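Local coordinates for protein alpha-glucosidase (Bacteroides thetaiotaomicron, PDB 5XFM) that hydrolyses beta-L-arabinopyranosides and alpha-galactosides as a bifunctional, calcium-binding member of glycoside hydrolase family 97, at residues G406-Q410 with E411-L415; R439-E442 with R443-P446; D225-E228 with G229-T233; F146-P149 with E150-T154. The protein carries 1 engineered substitution. All coordinates share one frame; numbering follows the deposited sequence.

Contact 1: G406-Q410 with E411-L415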
loop_
_atom_site.group_PDB
_atom_site.type_symbol
_atom_site.label_atom_id
_atom_site.label_comp_id
_atom_site.label_asym_id
_atom_site.label_seq_id
_atom_site.Cartn_x
_atom_site.Cartn_y
_atom_site.Cartn_z
ATOM N N GLY A 406 1.393 11.286 -13.187
ATOM C CA GLY A 406 0.361 11.476 -14.198
ATOM C C GLY A 406 -0.716 10.413 -14.373
ATOM O O GLY A 406 -1.469 10.439 -15.347
ATOM N N GLY A 407 -0.785 9.448 -13.468
ATOM C CA GLY A 407 -1.850 8.465 -13.538
ATOM C C GLY A 407 -1.355 7.046 -13.737
ATOM O O GLY A 407 -0.217 6.728 -13.399
ATOM N N ASP A 408 -2.193 6.189 -14.310
ATOM C CA ASP A 408 -1.925 4.755 -14.317
ATOM C C ASP A 408 -1.450 4.237 -15.665
ATOM O O ASP A 408 -1.210 3.041 -15.823
ATOM C CB ASP A 408 -3.188 3.984 -13.885
ATOM C CG ASP A 408 -3.285 3.796 -12.372
ATOM O OD1 ASP A 408 -2.270 3.971 -11.665
ATOM O OD2 ASP A 408 -4.388 3.463 -11.884
ATOM N N LYS A 409 -1.327 5.129 -16.641
ATOM C CA LYS A 409 -0.899 4.713 -17.968
ATOM C C LYS A 409 0.511 4.125 -17.950
ATOM O O LYS A 409 1.345 4.512 -17.124
ATOM C CB LYS A 409 -0.976 5.881 -18.940
ATOM C CG LYS A 409 -2.391 6.262 -19.322
ATOM C CD LYS A 409 -2.407 7.474 -20.237
ATOM C CE LYS A 409 -3.794 7.715 -20.815
ATOM N NZ LYS A 409 -3.863 9.037 -21.495
ATOM N N GLN A 410 0.766 3.215 -18.888
ATOM C CA GLN A 410 2.036 2.511 -18.990
ATOM C C GLN A 410 3.223 3.487 -19.101
ATOM O O GLN A 410 4.304 3.206 -18.608
ATOM C CB GLN A 410 1.992 1.535 -20.183
ATOM C CG GLN A 410 3.326 0.858 -20.504
ATOM C CD GLN A 410 3.200 -0.309 -21.467
ATOM O OE1 GLN A 410 2.358 -0.309 -22.363
ATOM N NE2 GLN A 410 4.079 -1.293 -21.315
ATOM N N GLU A 411 3.005 4.621 -19.755
ATOM C CA GLU A 411 3.965 5.731 -19.838
ATOM C C GLU A 411 4.423 6.214 -18.441
ATOM O O GLU A 411 5.607 6.532 -18.196
ATOM C CB GLU A 411 3.321 6.869 -20.640
ATOM C CG GLU A 411 4.117 8.141 -20.773
ATOM C CD GLU A 411 3.605 9.009 -21.914
ATOM O OE1 GLU A 411 3.319 8.454 -22.998
ATOM O OE2 GLU A 411 3.482 10.240 -21.724
ATOM N N THR A 412 3.468 6.251 -17.522
ATOM C CA THR A 412 3.740 6.671 -16.166
ATOM C C THR A 412 4.473 5.564 -15.429
ATOM O O THR A 412 5.387 5.835 -14.643
ATOM C CB THR A 412 2.445 7.051 -15.417
ATOM O OG1 THR A 412 1.627 7.858 -16.269
ATOM C CG2 THR A 412 2.767 7.833 -14.143
ATOM N N MET A 413 4.072 4.317 -15.675
ATOM C CA MET A 413 4.788 3.163 -15.124
ATOM C C MET A 413 6.259 3.212 -15.539
ATOM O O MET A 413 7.171 2.979 -14.722
ATOM C CB MET A 413 4.155 1.845 -15.590
ATOM C CG MET A 413 2.695 1.665 -15.191
ATOM S SD MET A 413 2.453 1.778 -13.408
ATOM C CE MET A 413 1.634 3.370 -13.318
ATOM N N ARG A 414 6.476 3.520 -16.816
ATOM C CA ARG A 414 7.817 3.679 -17.365
ATOM C C ARG A 414 8.565 4.717 -16.554
ATOM O O ARG A 414 9.726 4.500 -16.172
ATOM C CB ARG A 414 7.767 4.084 -18.841
ATOM C CG ARG A 414 7.433 2.944 -19.785
ATOM C CD ARG A 414 7.285 3.430 -21.224
ATOM N NE ARG A 414 6.833 2.357 -22.111
ATOM C CZ ARG A 414 5.787 2.446 -22.929
ATOM N NH1 ARG A 414 5.077 3.564 -22.981
ATOM N NH2 ARG A 414 5.451 1.421 -23.698
ATOM N N LEU A 415 7.887 5.829 -16.262
ATOM C CA LEU A 415 8.532 6.885 -15.489
ATOM C C LEU A 415 8.912 6.438 -14.057
ATOM O O LEU A 415 10.050 6.662 -13.617
ATOM C CB LEU A 415 7.630 8.111 -15.437
ATOM C CG LEU A 415 8.209 9.338 -14.737
ATOM C CD1 LEU A 415 9.516 9.774 -15.397
ATOM C CD2 LEU A 415 7.194 10.449 -14.766
HETATM O O HOH W 1 -1.149 8.029 -16.645
#
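The carbonyl of K409, at the N-cap position, accepts two backbone N-H groups of the helix's first turn, with T412 N 2.8 Å from K409 O above the carbonyl plane and M413 N meeting it in that plane as the first i to i+4 bond, and R414 N to Q410 O continues the series. Ahead of the cap, a water draws the loop onto the helix: it gives a proton to G406 O, takes one from K409 N and lies 2.8 Å from T412 OG1. The methyl of T412, CG2, is anti to the backbone N and packs 3.3 Å from G407 O. G407 has backbone angles at which a side chain would collide with G406 O. M413 doubles back, bent at chi2 and chi3, to set CE 3.8 Å from D408 O. All this belongs to the turn from strand 399-403 into helix 410-425, a beta-alpha step of the TIM-barrel domain. One turn along, Q410 runs extended and lays its amide on the R414 guanidinium, the two planes only 9° apart. Q410 CD is 3.6 Å from R414 NH2, and Q410 CG lies 3.8 Å over the centre of the guanidinium plane. The amide is held by S216 O and A251 N, which fixes its rotation. With an alanine here, the guanidinium would probably lose its stacking partner and be set freer to turn, while S216 O and A251 N would each lack a mate. K409 NZ reaches away to several backbone carbonyls, among them G246 O.

Contact 2: R439-E442 with R443-P446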
loop_
_atom_site.group_PDB
_atom_site.type_symbol
_atom_site.label_atom_id
_atom_site.label_comp_id
_atom_site.label_asym_id
_atom_site.label_seq_id
_atom_site.Cartn_x
_atom_site.Cartn_y
_atom_site.Cartn_z
ATOM N N ARG A 439 2.672 -1.988 -6.333
ATOM C CA ARG A 439 2.206 -3.308 -6.726
ATOM C C ARG A 439 3.318 -4.347 -6.577
ATOM O O ARG A 439 3.876 -4.824 -7.569
ATOM C CB ARG A 439 1.665 -3.247 -8.154
ATOM C CG ARG A 439 0.217 -2.748 -8.220
ATOM C CD ARG A 439 0.049 -1.778 -9.375
ATOM N NE ARG A 439 -1.334 -1.414 -9.681
ATOM C CZ ARG A 439 -1.860 -0.209 -9.472
ATOM N NH1 ARG A 439 -1.130 0.753 -8.925
ATOM N NH2 ARG A 439 -3.120 0.034 -9.805
ATOM N N GLY A 440 3.642 -4.685 -5.330
ATOM C CA GLY A 440 4.729 -5.604 -5.055
ATOM C C GLY A 440 6.074 -4.917 -5.223
ATOM O O GLY A 440 7.094 -5.573 -5.439
ATOM N N TRP A 441 6.078 -3.589 -5.133
ATOM C CA TRP A 441 7.261 -2.814 -5.493
ATOM C C TRP A 441 8.473 -2.953 -4.549
ATOM O O TRP A 441 9.609 -2.774 -4.995
ATOM C CB TRP A 441 6.871 -1.334 -5.639
ATOM C CG TRP A 441 6.107 -1.070 -6.918
ATOM C CD1 TRP A 441 5.635 -2.007 -7.793
ATOM C CD2 TRP A 441 5.779 0.207 -7.484
ATOM N NE1 TRP A 441 5.017 -1.396 -8.854
ATOM C CE2 TRP A 441 5.091 -0.037 -8.691
ATOM C CE3 TRP A 441 5.994 1.533 -7.086
ATOM C CZ2 TRP A 441 4.616 0.994 -9.504
ATOM C CZ3 TRP A 441 5.523 2.555 -7.895
ATOM C CH2 TRP A 441 4.839 2.280 -9.089
ATOM N N GLU A 442 8.253 -3.317 -3.283
ATOM C CA GLU A 442 9.365 -3.522 -2.348
ATOM C C GLU A 442 10.297 -4.641 -2.823
ATOM O O GLU A 442 11.525 -4.521 -2.753
ATOM C CB GLU A 442 8.850 -3.864 -0.941
ATOM C CG GLU A 442 8.128 -2.737 -0.192
ATOM C CD GLU A 442 6.622 -2.752 -0.398
ATOM O OE1 GLU A 442 6.164 -3.377 -1.381
ATOM O OE2 GLU A 442 5.898 -2.154 0.433
ATOM N N ARG A 443 9.709 -5.728 -3.315
ATOM C CA ARG A 443 10.493 -6.842 -3.811
ATOM C C ARG A 443 11.033 -6.528 -5.196
ATOM O O ARG A 443 12.188 -6.819 -5.494
ATOM C CB ARG A 443 9.667 -8.127 -3.847
ATOM C CG ARG A 443 10.487 -9.353 -4.200
ATOM C CD ARG A 443 9.929 -10.594 -3.541
ATOM N NE ARG A 443 10.715 -11.777 -3.880
ATOM C CZ ARG A 443 11.810 -12.145 -3.218
ATOM N NH1 ARG A 443 12.246 -11.409 -2.197
ATOM N NH2 ARG A 443 12.475 -13.238 -3.576
ATOM N N MET A 444 10.194 -5.949 -6.049
ATOM C CA MET A 444 10.624 -5.639 -7.405
ATOM C C MET A 444 11.782 -4.630 -7.449
ATOM O O MET A 444 12.669 -4.754 -8.297
ATOM C CB MET A 444 9.441 -5.138 -8.226
ATOM C CG MET A 444 8.399 -6.212 -8.458
ATOM S SD MET A 444 6.754 -5.600 -8.837
ATOM C CE MET A 444 6.990 -4.966 -10.495
ATOM N N TYR A 445 11.784 -3.661 -6.526
ATOM C CA TYR A 445 12.793 -2.587 -6.507
ATOM C C TYR A 445 13.500 -2.430 -5.153
ATOM O O TYR A 445 12.908 -1.928 -4.197
ATOM C CB TYR A 445 12.146 -1.254 -6.885
ATOM C CG TYR A 445 11.341 -1.302 -8.163
ATOM C CD1 TYR A 445 11.962 -1.216 -9.404
ATOM C CD2 TYR A 445 9.958 -1.452 -8.128
ATOM C CE1 TYR A 445 11.225 -1.262 -10.573
ATOM C CE2 TYR A 445 9.220 -1.500 -9.281
ATOM C CZ TYR A 445 9.852 -1.406 -10.501
ATOM O OH TYR A 445 9.104 -1.457 -11.657
ATOM N N PRO A 446 14.788 -2.809 -5.088
ATOM C CA PRO A 446 15.597 -2.810 -3.858
ATOM C C PRO A 446 15.651 -1.463 -3.137
ATOM O O PRO A 446 15.819 -1.445 -1.917
ATOM C CB PRO A 446 16.997 -3.190 -4.357
ATOM C CG PRO A 446 16.765 -3.926 -5.633
ATOM C CD PRO A 446 15.541 -3.312 -6.251
#
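Y445 brings the CE2 edge of its ring over one face of the W441 indole, near the rim, in a T-shaped (edge-to-face) pair with planes at 85° and centroids 5.3 Å apart, measured to the five-membered ring. Y445 CE2 lies 3.9 Å from both W441 CD1 and W441 CG. Both side chains point the same way; with Y445 CG anti to its carbonyl carbon (chi1 -51°), the ring lies alongside W441, whose CB sits in the plane of the tyrosine at its edge. The opposite indole face is met by the backbone N of R439. M444 approaches the indole obliquely, its SD 3.9 Å from W441 CD1, a Met-aromatic contact, and the same sulfur rests 3.2 Å from R439 O. The rings are also fixed at their polar ends, W441 NE1 by V214 O and Y445 OH by E417. Under them run two helical bonds: M444 N to G440 O at 3.2 Å, in the carbonyl plane, and Y445 N to W441 O at 2.8 Å. G440 takes the N-cap position with positive phi, which favours glycine. This is a single short helix, 441-444, serving as the helical link of a beta-alpha-beta unit between strands 429-432 and 448-451 of the TIM barrel.

Contact 3: D225-E228 with G229-T233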
loop_
_atom_site.group_PDB
_atom_site.type_symbol
_atom_site.label_atom_id
_atom_site.label_comp_id
_atom_site.label_asym_id
_atom_site.label_seq_id
_atom_site.Cartn_x
_atom_site.Cartn_y
_atom_site.Cartn_z
ATOM N N ASP A 225 -17.126 0.014 -12.166
ATOM C CA ASP A 225 -18.375 0.002 -11.426
ATOM C C ASP A 225 -18.979 -1.401 -11.549
ATOM O O ASP A 225 -18.586 -2.180 -12.428
ATOM C CB ASP A 225 -19.348 1.058 -11.957
ATOM C CG ASP A 225 -19.092 2.437 -11.370
ATOM O OD1 ASP A 225 -18.735 3.355 -12.137
ATOM O OD2 ASP A 225 -19.292 2.610 -10.152
ATOM N N VAL A 226 -19.897 -1.732 -10.647
ATOM C CA VAL A 226 -20.592 -3.005 -10.711
ATOM C C VAL A 226 -21.430 -3.057 -11.968
ATOM O O VAL A 226 -21.883 -2.027 -12.468
ATOM C CB VAL A 226 -21.523 -3.245 -9.513
ATOM C CG1 VAL A 226 -21.965 -4.706 -9.453
ATOM C CG2 VAL A 226 -20.845 -2.885 -8.266
ATOM N N SER A 227 -21.586 -4.261 -12.495
ATOM C CA SER A 227 -22.518 -4.530 -13.571
ATOM C C SER A 227 -23.201 -5.841 -13.221
ATOM O O SER A 227 -22.692 -6.597 -12.393
ATOM C CB SER A 227 -21.808 -4.619 -14.920
ATOM O OG SER A 227 -20.994 -5.780 -14.985
ATOM N N GLU A 228 -24.379 -6.073 -13.790
ATOM C CA GLU A 228 -25.120 -7.312 -13.558
ATOM C C GLU A 228 -25.392 -7.571 -12.076
ATOM O O GLU A 228 -25.588 -8.713 -11.675
ATOM C CB GLU A 228 -24.370 -8.502 -14.167
ATOM C CG GLU A 228 -24.170 -8.388 -15.672
ATOM C CD GLU A 228 -23.370 -9.536 -16.256
ATOM O OE1 GLU A 228 -23.278 -10.601 -15.606
ATOM O OE2 GLU A 228 -22.819 -9.369 -17.363
ATOM N N GLY A 229 -25.364 -6.518 -11.266
ATOM C CA GLY A 229 -25.685 -6.631 -9.856
ATOM C C GLY A 229 -24.562 -7.076 -8.935
ATOM O O GLY A 229 -24.633 -6.863 -7.725
ATOM N N ASN A 230 -23.538 -7.719 -9.489
ATOM C CA ASN A 230 -22.499 -8.315 -8.653
ATOM C C ASN A 230 -21.121 -8.493 -9.294
ATOM O O ASN A 230 -20.264 -9.174 -8.733
ATOM C CB ASN A 230 -22.986 -9.681 -8.178
ATOM C CG ASN A 230 -23.399 -10.575 -9.334
ATOM O OD1 ASN A 230 -23.259 -10.201 -10.504
ATOM N ND2 ASN A 230 -23.898 -11.765 -9.017
ATOM N N LEU A 231 -20.897 -7.897 -10.460
ATOM C CA LEU A 231 -19.656 -8.161 -11.186
ATOM C C LEU A 231 -18.763 -6.934 -11.299
ATOM O O LEU A 231 -19.197 -5.880 -11.751
ATOM C CB LEU A 231 -19.950 -8.701 -12.589
ATOM C CG LEU A 231 -18.683 -8.861 -13.440
ATOM C CD1 LEU A 231 -17.813 -9.958 -12.872
ATOM C CD2 LEU A 231 -18.995 -9.112 -14.911
ATOM N N TYR A 232 -17.507 -7.094 -10.906
ATOM C CA TYR A 232 -16.510 -6.044 -11.057
ATOM C C TYR A 232 -15.498 -6.474 -12.099
ATOM O O TYR A 232 -14.952 -7.555 -12.005
ATOM C CB TYR A 232 -15.800 -5.765 -9.731
ATOM C CG TYR A 232 -16.721 -5.267 -8.652
ATOM C CD1 TYR A 232 -17.428 -6.156 -7.858
ATOM C CD2 TYR A 232 -16.894 -3.907 -8.435
ATOM C CE1 TYR A 232 -18.276 -5.710 -6.875
ATOM C CE2 TYR A 232 -17.733 -3.453 -7.448
ATOM C CZ TYR A 232 -18.425 -4.357 -6.670
ATOM O OH TYR A 232 -19.281 -3.916 -5.689
ATOM N N THR A 233 -15.257 -5.631 -13.093
ATOM C CA THR A 233 -14.345 -5.963 -14.180
ATOM C C THR A 233 -13.048 -5.161 -14.084
ATOM O O THR A 233 -13.045 -3.993 -13.685
ATOM C CB THR A 233 -15.016 -5.722 -15.540
ATOM O OG1 THR A 233 -16.142 -6.595 -15.654
ATOM C CG2 THR A 233 -14.057 -5.999 -16.693
HETATM O O HOH W 2 -18.394 -5.362 -14.329
#
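V226 turns one methyl against the Y232 ring and the other against the turn, in a tight connection closed by a classic beta bulge, N230 and L231 both facing S227. Its CG1 is anti to the backbone N (chi1 -166°) and packs 3.4 Å from N230 N. CG2 stands beside the backbone N, anti to the carbonyl carbon, and meets the phenol end of Y232 at an oblique angle, 3.3 Å from Y232 CZ, the two side chains crossing. Beyond this, Y232 sets its ring edge-to-face with F199. The bulge itself hangs on S227 O, which accepts L231 N at 2.9 Å, nearly along the C=O axis, and N230 N from above the carbonyl plane. In return S227 N binds L231 O at 3.0 Å, completing an antiparallel hydrogen-bonded pair. At the turn, E228 has positive phi, and G229 follows at angles where a side chain would strike the E228 carbonyl. The carboxylate of E228 reaches out to a salt bridge with R147. S227 and L231 also meet through their side chains, the hydroxyl lying alongside the leucine's CD2. A single water ties the two arms together, donating to L231 O at 2.7 Å while sitting 2.7 Å from S227 OG and 2.9 Å from T233 OG1.

Contact 4: F146-P149 with E150-T154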
loop_
_atom_site.group_PDB
_atom_site.type_symbol
_atom_site.label_atom_id
_atom_site.label_comp_id
_atom_site.label_asym_id
_atom_site.label_seq_id
_atom_site.Cartn_x
_atom_site.Cartn_y
_atom_site.Cartn_z
ATOM N N PHE A 146 -14.490 -10.289 -11.338
ATOM C CA PHE A 146 -14.726 -10.822 -10.004
ATOM C C PHE A 146 -16.214 -10.676 -9.670
ATOM O O PHE A 146 -16.728 -9.558 -9.542
ATOM C CB PHE A 146 -13.855 -10.101 -8.973
ATOM C CG PHE A 146 -12.415 -9.982 -9.384
ATOM C CD1 PHE A 146 -11.977 -8.900 -10.131
ATOM C CD2 PHE A 146 -11.502 -10.966 -9.048
ATOM C CE1 PHE A 146 -10.658 -8.799 -10.519
ATOM C CE2 PHE A 146 -10.178 -10.869 -9.437
ATOM C CZ PHE A 146 -9.759 -9.785 -10.173
ATOM N N ARG A 147 -16.903 -11.808 -9.570
ATOM C CA ARG A 147 -18.328 -11.835 -9.276
ATOM C C ARG A 147 -18.554 -12.368 -7.864
ATOM O O ARG A 147 -17.936 -13.348 -7.465
ATOM C CB ARG A 147 -19.073 -12.689 -10.300
ATOM C CG ARG A 147 -20.574 -12.602 -10.183
ATOM C CD ARG A 147 -21.300 -13.512 -11.166
ATOM N NE ARG A 147 -20.913 -13.326 -12.565
ATOM C CZ ARG A 147 -21.607 -12.586 -13.429
ATOM N NH1 ARG A 147 -22.684 -11.937 -13.017
ATOM N NH2 ARG A 147 -21.220 -12.470 -14.694
ATOM N N PHE A 148 -19.404 -11.698 -7.095
ATOM C CA PHE A 148 -19.578 -12.043 -5.683
ATOM C C PHE A 148 -20.968 -12.563 -5.338
ATOM O O PHE A 148 -21.932 -12.274 -6.045
ATOM C CB PHE A 148 -19.250 -10.833 -4.804
ATOM C CG PHE A 148 -17.823 -10.396 -4.903
ATOM C CD1 PHE A 148 -16.853 -10.970 -4.096
ATOM C CD2 PHE A 148 -17.446 -9.423 -5.809
ATOM C CE1 PHE A 148 -15.530 -10.569 -4.187
ATOM C CE2 PHE A 148 -16.127 -9.023 -5.906
ATOM C CZ PHE A 148 -15.171 -9.598 -5.094
ATOM N N PRO A 149 -21.069 -13.350 -4.253
ATOM C CA PRO A 149 -22.398 -13.751 -3.778
ATOM C C PRO A 149 -23.265 -12.546 -3.454
ATOM O O PRO A 149 -22.775 -11.519 -2.988
ATOM C CB PRO A 149 -22.095 -14.563 -2.519
ATOM C CG PRO A 149 -20.717 -15.070 -2.725
ATOM C CD PRO A 149 -19.990 -13.999 -3.488
ATOM N N GLU A 150 -24.557 -12.710 -3.701
ATOM C CA GLU A 150 -25.583 -11.680 -3.551
ATOM C C GLU A 150 -25.472 -10.840 -2.274
ATOM O O GLU A 150 -25.672 -9.628 -2.302
ATOM C CB GLU A 150 -26.947 -12.353 -3.653
ATOM C CG GLU A 150 -27.422 -12.405 -5.096
ATOM C CD GLU A 150 -28.754 -13.100 -5.268
ATOM O OE1 GLU A 150 -29.572 -13.075 -4.324
ATOM O OE2 GLU A 150 -28.969 -13.699 -6.346
ATOM N N GLN A 151 -25.180 -11.489 -1.152
ATOM C CA GLN A 151 -25.231 -10.814 0.143
ATOM C C GLN A 151 -23.940 -10.049 0.448
ATOM O O GLN A 151 -23.751 -9.555 1.560
ATOM C CB GLN A 151 -25.502 -11.822 1.264
ATOM C CG GLN A 151 -24.337 -12.747 1.590
ATOM C CD GLN A 151 -24.183 -13.915 0.624
ATOM O OE1 GLN A 151 -24.718 -13.905 -0.486
ATOM N NE2 GLN A 151 -23.431 -14.928 1.046
ATOM N N THR A 152 -23.050 -9.961 -0.535
ATOM C CA THR A 152 -21.727 -9.376 -0.322
ATOM C C THR A 152 -21.773 -7.863 -0.125
ATOM O O THR A 152 -22.410 -7.157 -0.909
ATOM C CB THR A 152 -20.788 -9.669 -1.507
ATOM O OG1 THR A 152 -20.636 -11.085 -1.668
ATOM C CG2 THR A 152 -19.431 -9.018 -1.282
ATOM N N THR A 153 -21.102 -7.364 0.914
ATOM C CA THR A 153 -20.928 -5.913 1.054
ATOM C C THR A 153 -19.477 -5.488 0.780
ATOM O O THR A 153 -18.574 -6.321 0.698
ATOM C CB THR A 153 -21.367 -5.409 2.443
ATOM O OG1 THR A 153 -20.722 -6.174 3.465
ATOM C CG2 THR A 153 -22.875 -5.534 2.594
ATOM N N THR A 154 -19.262 -4.186 0.620
ATOM C CA THR A 154 -17.990 -3.691 0.101
ATOM C C THR A 154 -17.346 -2.589 0.948
ATOM O O THR A 154 -18.032 -1.815 1.612
ATOM C CB THR A 154 -18.169 -3.144 -1.335
ATOM O OG1 THR A 154 -18.764 -1.844 -1.274
ATOM C CG2 THR A 154 -19.073 -4.056 -2.162
#
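T152 grips the carbonyl of P149 with two hydrogen bonds, one from its backbone and one from its side chain. T152 N lies 2.9 Å from P149 O, rising above the carbonyl plane, and closes a type I beta turn from P149 to T152. T152 OG1 donates to the same P149 O over 2.6 Å, tilted 17° from that plane. The torsion explains the doubling: with OG1 beside the backbone N (chi1 -60°), hydroxyl and amide bear on one acceptor.

Van der Waals contacts flank the bonds: T152 OG1 is 3.4 Å from F148 CB and 3.5 Å from P149 CD, while T152 CG2 approaches the CG end of the F148 ring obliquely. That ring runs on to stack with F199, and I201, in the loop after strand 197-200, meets both P149 and T152. On the outer side, Q151 bends at chi2 and folds its amide back over the proline, setting OE1 3.4 Å from P149 CB.

With a valine in place of T152 the hydroxyl is gone, and P149 O would probably be left with the amide of the turn as its one donor here. P149 has no N-H to give, but its carbonyl, first in the turn, takes both the amide and the hydroxyl of T152, so the corner between strands 136-147 and 153-156 is closed twice over on one acceptor.

Along the chain the order is contact 4, contact 3, contact 1, contact 2. Contacts 4 and 3 lie in the N-terminal family region with centres 9 Å apart. Strands 136-147 and 231-235 are neighbours in one antiparallel sheet, where Y232 O and F146 N probably share a hydrogen bond. Contact 4 then leads the chain across to the second antiparallel sheet through strand 153-156. Contacts 1 and 2 belong to the TIM-barrel region, centres 16 Å apart, and touch where D408 packs near R439. The two pairs stay apart, their nearest atoms about 11 to 14 Å away, though residues of contacts 1 and 2 bond to the N-terminal region through S216 and E211.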